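Local coordinates for protein nicotinate phosphoribosyltransferase (Saccharomyces cerevisiae, PDB 1VLP) that catalyses the first step of NAD biosynthesis from nicotinic acid, the ATP-dependent synthesis of nicotinate D-ribonucleotide from nicotinate and 5-phosphoribosyl 1-diphosphate, at residues L55-A61 against A154-V159; Y315-I319 against I335-S339; D162-Q168 against D372-S377. The contacts are given in a common frame with arbitrary orientation. Residue numbers count along the deposited sequence, not the author numbering.

Contact 2 is the buried one of the three: it packs helix 312-326 on strand 335-338 of the parallel sheet through Ile336 against Tyr315, Thr316 and Ile319, and one hydroxyl-hydroxyl hydrogen bond. Contact 1 is partly buried and uses the end part of helix 144-159; contact 3, at the surface, uses the connection that follows it. Their centres are about 17 Å apart, and they touch where Phe156 O meets Trp163 NE1 at 2.9 Å, a probable hydrogen bond. Contact 1 mixes aromatic packing with a capping asparagine, whereas contact 3 sets carboxylate, backbone and water-mediated bonds around a buried phenylalanine. Contact 2 stands apart, its centre about 38 Å from that of contact 1.

Contact 1: residues L55-A61 against A154-V159; sequences LTFNKEA and AYFKFV
Residues 55-58 run extended into the first turn of helix 59-71, facing the C-terminal part of helix 144-159, where residues 155-159 form a wider pi-type turn. Ala154 CA lies 5.4 Å from Ala61 CA, and Ala154 CB 4.5 Å from Ala61 CB. Tyr155 (chi1 t) points its ring edge at the face of the Phe57 ring (chi1 m), a T-shaped pair with centroids 5.5 Å apart and planes at 74°. Tyr155 CZ lies 4.0 Å from Leu55 CB, and a water joins Tyr155 OH (2.8 Å) to Thr56 N (3.0 Å). Phe57 is backbone hydrogen-bonded to Tyr127 and its ring touches Leu129 of strand 126-134, so the contact joins the start of helix 59-71 to helix 144-159 beside the antiparallel sheet. Phe158 (chi1 m) sets CD2 3.8 Å from Ala61 CA and CD1 3.3 Å from Glu60 CD; its O accepts from Asn58 ND2 at 3.1 Å. Asn58 (chi1 p) is also the N-cap of helix 59-71, its OD1 accepting from Ala61 N at 2.9 Å. Val159 (chi1 t), CA 6.4 Å from Phe57 CA, brings CG1 to 3.2 Å from Thr56 O and CG2 to 4.2 Å from Ala61 CB.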
loop_
_atom_site.group_PDB
_atom_site.type_symbol
_atom_site.label_atom_id
_atom_site.label_comp_id
_atom_site.label_asym_id
_atom_site.label_seq_id
_atom_site.Cartn_x
_atom_site.Cartn_y
_atom_site.Cartn_z
ATOM N N LEU A 55 -7.536 18.407 -10.731
ATOM C CA LEU A 55 -8.699 17.545 -10.690
ATOM C C LEU A 55 -9.488 17.882 -9.421
ATOM O O LEU A 55 -8.957 17.834 -8.316
ATOM C CB LEU A 55 -8.304 16.086 -10.676
ATOM C CG LEU A 55 -7.505 15.545 -11.895
ATOM C CD1 LEU A 55 -7.436 14.023 -11.915
ATOM C CD2 LEU A 55 -8.019 16.097 -13.232
ATOM N N THR A 56 -10.765 18.207 -9.588
ATOM C CA THR A 56 -11.569 18.783 -8.531
ATOM C C THR A 56 -12.879 18.027 -8.328
ATOM O O THR A 56 -13.274 17.234 -9.163
ATOM C CB THR A 56 -11.915 20.260 -8.833
ATOM O OG1 THR A 56 -12.856 20.388 -9.929
ATOM C CG2 THR A 56 -10.658 21.037 -9.118
ATOM N N PHE A 57 -13.537 18.345 -7.222
ATOM C CA PHE A 57 -14.769 17.677 -6.834
ATOM C C PHE A 57 -16.002 18.570 -6.919
ATOM O O PHE A 57 -15.916 19.801 -6.906
ATOM C CB PHE A 57 -14.609 17.132 -5.404
ATOM C CG PHE A 57 -13.696 15.931 -5.346
ATOM C CD1 PHE A 57 -12.309 16.087 -5.302
ATOM C CD2 PHE A 57 -14.229 14.642 -5.441
ATOM C CE1 PHE A 57 -11.478 14.950 -5.313
ATOM C CE2 PHE A 57 -13.430 13.559 -5.437
ATOM C CZ PHE A 57 -12.018 13.711 -5.363
ATOM N N ASN A 58 -17.146 17.912 -6.954
ATOM C CA ASN A 58 -18.432 18.596 -6.930
ATOM C C ASN A 58 -19.215 18.242 -5.688
ATOM O O ASN A 58 -18.821 17.341 -4.910
ATOM C CB ASN A 58 -19.224 18.349 -8.224
ATOM C CG ASN A 58 -19.457 16.898 -8.548
ATOM O OD1 ASN A 58 -19.547 16.020 -7.690
ATOM N ND2 ASN A 58 -19.548 16.626 -9.855
ATOM N N LYS A 59 -20.359 18.920 -5.510
ATOM C CA LYS A 59 -21.164 18.703 -4.323
ATOM C C LYS A 59 -21.714 17.299 -4.273
ATOM O O LYS A 59 -21.770 16.693 -3.201
ATOM C CB LYS A 59 -22.307 19.732 -4.243
ATOM C CG LYS A 59 -21.835 21.092 -3.739
ATOM N N GLU A 60 -22.096 16.762 -5.416
ATOM C CA GLU A 60 -22.615 15.381 -5.445
ATOM C C GLU A 60 -21.604 14.379 -4.877
ATOM O O GLU A 60 -21.934 13.570 -3.996
ATOM C CB GLU A 60 -22.940 14.952 -6.868
ATOM C CG GLU A 60 -23.920 13.768 -6.925
ATOM C CD GLU A 60 -24.412 13.451 -8.351
ATOM O OE1 GLU A 60 -23.947 14.091 -9.341
ATOM O OE2 GLU A 60 -25.278 12.550 -8.465
ATOM N N ALA A 61 -20.368 14.462 -5.377
ATOM C CA ALA A 61 -19.278 13.565 -4.900
ATOM C C ALA A 61 -19.045 13.721 -3.396
ATOM O O ALA A 61 -18.898 12.724 -2.663
ATOM C CB ALA A 61 -18.015 13.870 -5.646
ATOM N N ALA A 154 -15.639 7.845 -6.019
ATOM C CA ALA A 154 -16.466 9.076 -6.041
ATOM C C ALA A 154 -16.143 9.941 -7.270
ATOM O O ALA A 154 -17.031 10.359 -7.999
ATOM C CB ALA A 154 -16.272 9.871 -4.767
ATOM N N TYR A 155 -14.845 10.160 -7.487
ATOM C CA TYR A 155 -14.376 11.037 -8.552
ATOM C C TYR A 155 -14.866 10.481 -9.905
ATOM O O TYR A 155 -15.431 11.225 -10.729
ATOM C CB TYR A 155 -12.826 11.199 -8.521
ATOM C CG TYR A 155 -12.353 12.168 -9.556
ATOM C CD1 TYR A 155 -12.405 13.580 -9.311
ATOM C CD2 TYR A 155 -11.943 11.732 -10.807
ATOM C CE1 TYR A 155 -12.031 14.501 -10.280
ATOM C CE2 TYR A 155 -11.592 12.658 -11.804
ATOM C CZ TYR A 155 -11.645 14.045 -11.521
ATOM O OH TYR A 155 -11.283 14.960 -12.524
ATOM N N PHE A 156 -14.703 9.166 -10.130
ATOM C CA PHE A 156 -15.081 8.553 -11.411
ATOM C C PHE A 156 -16.548 8.222 -11.571
ATOM O O PHE A 156 -16.978 7.921 -12.648
ATOM C CB PHE A 156 -14.166 7.389 -11.745
ATOM C CG PHE A 156 -12.779 7.862 -12.047
ATOM C CD1 PHE A 156 -12.525 8.553 -13.244
ATOM C CD2 PHE A 156 -11.761 7.742 -11.121
ATOM C CE1 PHE A 156 -11.244 9.054 -13.535
ATOM C CE2 PHE A 156 -10.491 8.218 -11.410
ATOM C CZ PHE A 156 -10.242 8.871 -12.606
ATOM N N LYS A 157 -17.271 8.289 -10.472
ATOM C CA LYS A 157 -18.729 8.135 -10.470
ATOM C C LYS A 157 -19.462 9.440 -10.746
ATOM O O LYS A 157 -20.489 9.453 -11.446
ATOM C CB LYS A 157 -19.149 7.565 -9.095
ATOM C CG LYS A 157 -20.490 6.912 -9.014
ATOM C CD LYS A 157 -20.716 6.324 -7.564
ATOM C CE LYS A 157 -22.030 5.563 -7.471
ATOM N NZ LYS A 157 -22.032 4.319 -8.314
ATOM N N PHE A 158 -18.995 10.523 -10.118
ATOM C CA PHE A 158 -19.696 11.818 -10.108
ATOM C C PHE A 158 -19.014 12.935 -10.892
ATOM O O PHE A 158 -19.699 13.872 -11.336
ATOM C CB PHE A 158 -19.926 12.270 -8.662
ATOM C CG PHE A 158 -20.764 11.316 -7.896
ATOM C CD1 PHE A 158 -22.112 11.122 -8.253
ATOM C CD2 PHE A 158 -20.209 10.525 -6.904
ATOM C CE1 PHE A 158 -22.903 10.178 -7.597
ATOM C CE2 PHE A 158 -20.990 9.586 -6.219
ATOM C CZ PHE A 158 -22.336 9.410 -6.561
ATOM N N VAL A 159 -17.697 12.884 -11.018
ATOM C CA VAL A 159 -16.959 13.990 -11.622
ATOM C C VAL A 159 -16.545 13.713 -13.081
ATOM O O VAL A 159 -16.919 14.507 -13.970
ATOM C CB VAL A 159 -15.748 14.445 -10.758
ATOM C CG1 VAL A 159 -15.046 15.674 -11.345
ATOM C CG2 VAL A 159 -16.197 14.717 -9.346
HETATM O O HOH W 1 -11.837 17.725 -12.302
#

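Contact 2: residues Y315-I319 against I335-S339; sequences YTKKI and IICYS
Helix residues 315-319 run nearly antiparallel to strand residues 335-338, at 159° with the axes 10.4 Å apart at closest approach; Thr316 and Ile336 lie nearest, CA to CA 7.5 Å. This is the helix-on-sheet packing of a beta-alpha-beta unit, in which helix 312-326 links strand 304-307 to the parallel strand 335-338 in the type II phosphoribosyltransferase barrel domain. The apolar part centres on Ile336 (chi1 m, chi2 t), which points at the helix. Its CD1 sits 3.8 Å from Thr316 CA and 4.1 Å from Ile319 CG2, while its CG2 meets the edge of the Tyr315 ring (chi1 t), 4.2 Å from Tyr315 CE2. The polar part is one hydrogen bond: Tyr338 (chi1 m) extends its ring so that OH donates to Thr316 OG1 at 2.7 Å. Tyr315 OH is hydrogen-bonded to Thr282 OG1. Thr316 OG1 (chi1 m) is also hydrogen-bonded to Pro312 O, so the hydroxyls brought into this buried, mostly apolar interface have polar partners.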
loop_
_atom_site.group_PDB
_atom_site.type_symbol
_atom_site.label_atom_id
_atom_site.label_comp_id
_atom_site.label_asym_id
_atom_site.label_seq_id
_atom_site.Cartn_x
_atom_site.Cartn_y
_atom_site.Cartn_z
ATOM N N TYR A 315 19.310 0.477 -7.635
ATOM C CA TYR A 315 18.933 -0.237 -6.402
ATOM C C TYR A 315 19.355 -1.697 -6.424
ATOM O O TYR A 315 19.926 -2.216 -5.477
ATOM C CB TYR A 315 17.436 -0.126 -6.156
ATOM C CG TYR A 315 17.017 -0.684 -4.832
ATOM C CD1 TYR A 315 17.161 0.073 -3.675
ATOM C CD2 TYR A 315 16.464 -1.944 -4.729
ATOM C CE1 TYR A 315 16.718 -0.433 -2.460
ATOM C CE2 TYR A 315 16.033 -2.446 -3.535
ATOM C CZ TYR A 315 16.151 -1.688 -2.401
ATOM O OH TYR A 315 15.747 -2.218 -1.182
ATOM N N THR A 316 19.085 -2.365 -7.517
ATOM C CA THR A 316 19.360 -3.793 -7.641
ATOM C C THR A 316 20.858 -4.084 -7.481
ATOM O O THR A 316 21.266 -5.011 -6.777
ATOM C CB THR A 316 18.825 -4.294 -9.021
ATOM O OG1 THR A 316 17.395 -4.072 -9.106
ATOM C CG2 THR A 316 19.128 -5.824 -9.285
ATOM N N LYS A 317 21.678 -3.264 -8.119
ATOM C CA LYS A 317 23.116 -3.413 -8.037
ATOM C C LYS A 317 23.579 -3.247 -6.600
ATOM O O LYS A 317 24.406 -4.025 -6.140
ATOM C CB LYS A 317 23.802 -2.437 -8.982
ATOM C CG LYS A 317 23.592 -2.815 -10.464
ATOM C CD LYS A 317 24.579 -2.121 -11.413
ATOM C CE LYS A 317 24.488 -0.670 -11.414
ATOM N NZ LYS A 317 25.305 -0.085 -12.563
ATOM N N LYS A 318 23.041 -2.226 -5.932
ATOM C CA LYS A 318 23.462 -1.854 -4.573
ATOM C C LYS A 318 23.152 -2.995 -3.598
ATOM O O LYS A 318 23.991 -3.376 -2.743
ATOM C CB LYS A 318 22.777 -0.557 -4.136
ATOM C CG LYS A 318 23.093 -0.121 -2.708
ATOM C CD LYS A 318 22.399 1.204 -2.332
ATOM C CE LYS A 318 23.309 2.380 -2.585
ATOM N NZ LYS A 318 22.548 3.616 -2.350
ATOM N N ILE A 319 21.924 -3.501 -3.687
ATOM C CA ILE A 319 21.449 -4.600 -2.837
ATOM C C ILE A 319 22.192 -5.914 -3.097
ATOM O O ILE A 319 22.553 -6.629 -2.150
ATOM C CB ILE A 319 19.908 -4.812 -3.028
ATOM C CG1 ILE A 319 19.151 -3.647 -2.414
ATOM C CG2 ILE A 319 19.452 -6.099 -2.424
ATOM C CD1 ILE A 319 19.425 -3.409 -0.925
ATOM N N ILE A 335 15.336 -11.981 -2.361
ATOM C CA ILE A 335 14.330 -11.437 -3.247
ATOM C C ILE A 335 14.431 -9.912 -3.243
ATOM O O ILE A 335 14.614 -9.308 -2.193
ATOM C CB ILE A 335 12.856 -11.833 -2.758
ATOM C CG1 ILE A 335 12.693 -13.336 -2.886
ATOM C CG2 ILE A 335 11.790 -11.100 -3.558
ATOM C CD1 ILE A 335 11.488 -13.908 -2.112
ATOM N N ILE A 336 14.297 -9.293 -4.425
ATOM C CA ILE A 336 13.869 -7.925 -4.547
ATOM C C ILE A 336 12.453 -7.887 -5.110
ATOM O O ILE A 336 12.150 -8.482 -6.133
ATOM C CB ILE A 336 14.779 -7.032 -5.466
ATOM C CG1 ILE A 336 16.220 -7.039 -4.981
ATOM C CG2 ILE A 336 14.231 -5.625 -5.530
ATOM C CD1 ILE A 336 17.150 -6.255 -5.819
ATOM N N CYS A 337 11.586 -7.220 -4.377
ATOM C CA CYS A 337 10.214 -6.983 -4.832
ATOM C C CYS A 337 10.104 -5.519 -5.314
ATOM O O CYS A 337 10.279 -4.594 -4.542
ATOM C CB CYS A 337 9.258 -7.209 -3.688
ATOM S SG CYS A 337 7.559 -6.880 -4.241
ATOM N N TYR A 338 9.886 -5.351 -6.605
ATOM C CA TYR A 338 9.759 -4.069 -7.247
ATOM C C TYR A 338 8.278 -3.670 -7.213
ATOM O O TYR A 338 7.412 -4.428 -7.683
ATOM C CB TYR A 338 10.200 -4.180 -8.696
ATOM C CG TYR A 338 11.637 -4.630 -8.878
ATOM C CD1 TYR A 338 12.678 -3.741 -8.902
ATOM C CD2 TYR A 338 11.938 -5.975 -9.009
ATOM C CE1 TYR A 338 13.974 -4.174 -9.083
ATOM C CE2 TYR A 338 13.243 -6.430 -9.159
ATOM C CZ TYR A 338 14.267 -5.511 -9.198
ATOM O OH TYR A 338 15.536 -5.993 -9.366
ATOM N N SER A 339 7.997 -2.506 -6.635
ATOM C CA SER A 339 6.593 -2.141 -6.403
ATOM C C SER A 339 6.209 -0.704 -6.741
ATOM O O SER A 339 5.122 -0.265 -6.338
ATOM C CB SER A 339 6.238 -2.450 -4.931
ATOM O OG SER A 339 6.950 -1.586 -4.043
#

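Contact 3: residues D162-Q168 against D372-S377; sequences DWDYENQ and DFRKKS
Asp162 (chi1 t) begins 162-168 by holding 375-377: OD1 accepts from Ser377 N at 2.8 Å, OD2 from Ser377 OG at 2.6 Å, and Asp162 O receives a weak bond from Lys376 N at 3.4 Å. One water joins Asp162 O (2.8 Å) to Lys375 NZ (2.9 Å), another Asp162 OD2 (2.9 Å) to Lys375 NZ (3.1 Å). Trp163 is extended, its CA 4.5 Å from Lys376 CA; with chi1 p, Trp163 CE3 lies 3.5 Å from Phe373 CE2, while NE1 bonds Phe156 O. Across from it, 372-375 run extended, with 373-374 a short, weakly bonded strand antiparallel to 382-383, before Lys376 and Ser377 turn to helical angles; the Asp372 side chain is about 7 Å from that of Thr367, inferred to bind 5-phospho-alpha-D-ribose 1-diphosphate. Asp164 (chi1 p) forms an Asx turn, OD1 accepting from Glu166 N at 3.0 Å; a water bridges Asp164 N (2.9 Å) and Arg374 O (2.7 Å). Residues 165-168 make a type II beta turn. Gln168 (chi1 m, chi2 m) puts NE2 over one face of the Phe373 ring, 3.3 Å from Phe373 CE2, and donates from it to Asp372 O at 3.0 Å.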
loop_
_atom_site.group_PDB
_atom_site.type_symbol
_atom_site.label_atom_id
_atom_site.label_comp_id
_atom_site.label_asym_id
_atom_site.label_seq_id
_atom_site.Cartn_x
_atom_site.Cartn_y
_atom_site.Cartn_z
ATOM N N ASP A 162 -16.430 10.147 -18.293
ATOM C CA ASP A 162 -16.024 9.842 -19.674
ATOM C C ASP A 162 -15.102 8.615 -19.782
ATOM O O ASP A 162 -13.898 8.739 -20.006
ATOM C CB ASP A 162 -15.349 11.057 -20.251
ATOM C CG ASP A 162 -15.097 10.941 -21.760
ATOM O OD1 ASP A 162 -15.558 9.955 -22.406
ATOM O OD2 ASP A 162 -14.397 11.829 -22.259
ATOM N N TRP A 163 -15.697 7.436 -19.572
ATOM C CA TRP A 163 -14.973 6.179 -19.508
ATOM C C TRP A 163 -16.039 5.119 -19.339
ATOM O O TRP A 163 -17.175 5.421 -18.984
ATOM C CB TRP A 163 -14.002 6.144 -18.317
ATOM C CG TRP A 163 -14.650 6.243 -16.936
ATOM C CD1 TRP A 163 -14.969 7.382 -16.270
ATOM C CD2 TRP A 163 -15.051 5.163 -16.093
ATOM N NE1 TRP A 163 -15.546 7.081 -15.071
ATOM C CE2 TRP A 163 -15.635 5.729 -14.940
ATOM C CE3 TRP A 163 -14.973 3.754 -16.198
ATOM C CZ2 TRP A 163 -16.127 4.956 -13.893
ATOM C CZ3 TRP A 163 -15.442 2.987 -15.163
ATOM C CH2 TRP A 163 -16.025 3.591 -14.011
ATOM N N ASP A 164 -15.671 3.871 -19.558
ATOM C CA ASP A 164 -16.563 2.761 -19.262
ATOM C C ASP A 164 -15.725 1.498 -18.996
ATOM O O ASP A 164 -14.488 1.561 -18.918
ATOM C CB ASP A 164 -17.568 2.526 -20.405
ATOM C CG ASP A 164 -16.897 2.141 -21.720
ATOM O OD1 ASP A 164 -15.806 1.514 -21.702
ATOM O OD2 ASP A 164 -17.455 2.480 -22.788
ATOM N N TYR A 165 -16.398 0.371 -18.822
ATOM C CA TYR A 165 -15.704 -0.869 -18.398
ATOM C C TYR A 165 -15.350 -1.801 -19.533
ATOM O O TYR A 165 -14.806 -2.872 -19.296
ATOM C CB TYR A 165 -16.551 -1.637 -17.376
ATOM C CG TYR A 165 -16.685 -0.988 -16.034
ATOM C CD1 TYR A 165 -15.695 -1.118 -15.087
ATOM C CD2 TYR A 165 -17.839 -0.292 -15.680
ATOM C CE1 TYR A 165 -15.795 -0.536 -13.839
ATOM C CE2 TYR A 165 -17.959 0.290 -14.399
ATOM C CZ TYR A 165 -16.925 0.147 -13.487
ATOM O OH TYR A 165 -16.989 0.681 -12.240
ATOM N N GLU A 166 -15.589 -1.384 -20.777
ATOM C CA GLU A 166 -15.365 -2.237 -21.919
ATOM C C GLU A 166 -13.922 -2.664 -21.961
ATOM O O GLU A 166 -13.022 -1.849 -21.766
ATOM C CB GLU A 166 -15.730 -1.528 -23.210
ATOM C CG GLU A 166 -17.246 -1.243 -23.297
ATOM C CD GLU A 166 -18.107 -2.518 -23.207
ATOM O OE1 GLU A 166 -18.032 -3.364 -24.141
ATOM O OE2 GLU A 166 -18.838 -2.664 -22.191
ATOM N N ASN A 167 -13.746 -3.961 -22.159
ATOM C CA ASN A 167 -12.443 -4.596 -22.329
ATOM C C ASN A 167 -11.526 -4.607 -21.093
ATOM O O ASN A 167 -10.343 -4.962 -21.230
ATOM C CB ASN A 167 -11.702 -4.005 -23.522
ATOM C CG ASN A 167 -12.445 -4.237 -24.840
ATOM O OD1 ASN A 167 -12.735 -5.390 -25.205
ATOM N ND2 ASN A 167 -12.795 -3.149 -25.531
ATOM N N GLN A 168 -12.036 -4.214 -19.917
ATOM C CA GLN A 168 -11.217 -4.222 -18.673
ATOM C C GLN A 168 -10.759 -5.644 -18.332
ATOM O O GLN A 168 -9.559 -5.925 -18.090
ATOM C CB GLN A 168 -11.987 -3.620 -17.503
ATOM C CG GLN A 168 -12.009 -2.083 -17.529
ATOM C CD GLN A 168 -10.606 -1.504 -17.442
ATOM O OE1 GLN A 168 -9.842 -1.968 -16.598
ATOM N NE2 GLN A 168 -10.272 -0.474 -18.282
ATOM N N ASP A 372 -6.423 1.707 -15.403
ATOM C CA ASP A 372 -5.917 1.827 -16.753
ATOM C C ASP A 372 -7.113 1.897 -17.717
ATOM O O ASP A 372 -7.594 0.863 -18.178
ATOM C CB ASP A 372 -4.984 0.634 -17.087
ATOM C CG ASP A 372 -4.353 0.761 -18.481
ATOM O OD1 ASP A 372 -4.491 1.839 -19.094
ATOM O OD2 ASP A 372 -3.726 -0.197 -18.983
ATOM N N PHE A 373 -7.591 3.122 -17.955
ATOM C CA PHE A 373 -8.809 3.419 -18.731
ATOM C C PHE A 373 -8.497 4.436 -19.810
ATOM O O PHE A 373 -7.613 5.320 -19.640
ATOM C CB PHE A 373 -9.898 3.961 -17.818
ATOM C CG PHE A 373 -10.511 2.934 -16.933
ATOM C CD1 PHE A 373 -9.859 2.497 -15.796
ATOM C CD2 PHE A 373 -11.743 2.380 -17.242
ATOM C CE1 PHE A 373 -10.435 1.550 -14.984
ATOM C CE2 PHE A 373 -12.323 1.426 -16.437
ATOM C CZ PHE A 373 -11.682 0.998 -15.322
ATOM N N ARG A 374 -9.180 4.303 -20.939
ATOM C CA ARG A 374 -9.192 5.317 -21.986
ATOM C C ARG A 374 -10.483 6.091 -21.894
ATOM O O ARG A 374 -11.432 5.690 -21.219
ATOM C CB ARG A 374 -9.158 4.677 -23.384
ATOM C CG ARG A 374 -7.938 3.886 -23.724
ATOM C CD ARG A 374 -6.671 4.703 -23.756
ATOM N NE ARG A 374 -5.549 3.814 -24.063
ATOM C CZ ARG A 374 -5.264 3.343 -25.283
ATOM N NH1 ARG A 374 -5.994 3.684 -26.334
ATOM N NH2 ARG A 374 -4.234 2.521 -25.456
ATOM N N LYS A 375 -10.522 7.254 -22.536
ATOM C CA LYS A 375 -11.732 8.044 -22.571
ATOM C C LYS A 375 -12.714 7.334 -23.482
ATOM O O LYS A 375 -12.318 6.749 -24.485
ATOM C CB LYS A 375 -11.449 9.487 -23.046
ATOM C CG LYS A 375 -10.632 10.289 -22.052
ATOM C CD LYS A 375 -10.523 11.759 -22.407
ATOM C CE LYS A 375 -9.849 12.533 -21.263
ATOM N NZ LYS A 375 -10.751 12.663 -20.026
ATOM N N LYS A 376 -13.984 7.424 -23.127
ATOM C CA LYS A 376 -15.047 6.850 -23.965
ATOM C C LYS A 376 -15.195 7.737 -25.204
ATOM O O LYS A 376 -15.333 7.232 -26.328
ATOM C CB LYS A 376 -16.355 6.731 -23.197
ATOM C CG LYS A 376 -17.427 6.089 -24.052
ATOM C CD LYS A 376 -18.695 5.733 -23.311
ATOM C CE LYS A 376 -19.629 4.910 -24.236
ATOM N NZ LYS A 376 -19.235 4.932 -25.703
ATOM N N SER A 377 -15.068 9.040 -25.006
ATOM C CA SER A 377 -15.216 10.034 -26.076
ATOM C C SER A 377 -14.070 9.958 -27.085
ATOM O O SER A 377 -14.251 10.221 -28.279
ATOM C CB SER A 377 -15.286 11.446 -25.482
ATOM O OG SER A 377 -14.088 11.818 -24.799
HETATM O O HOH W 2 -12.006 10.396 -18.711
HETATM O O HOH W 3 -13.414 14.058 -20.772
HETATM O O HOH W 4 -13.010 3.625 -20.623
HETATM O O HOH W 5 -7.872 -0.650 -15.013
#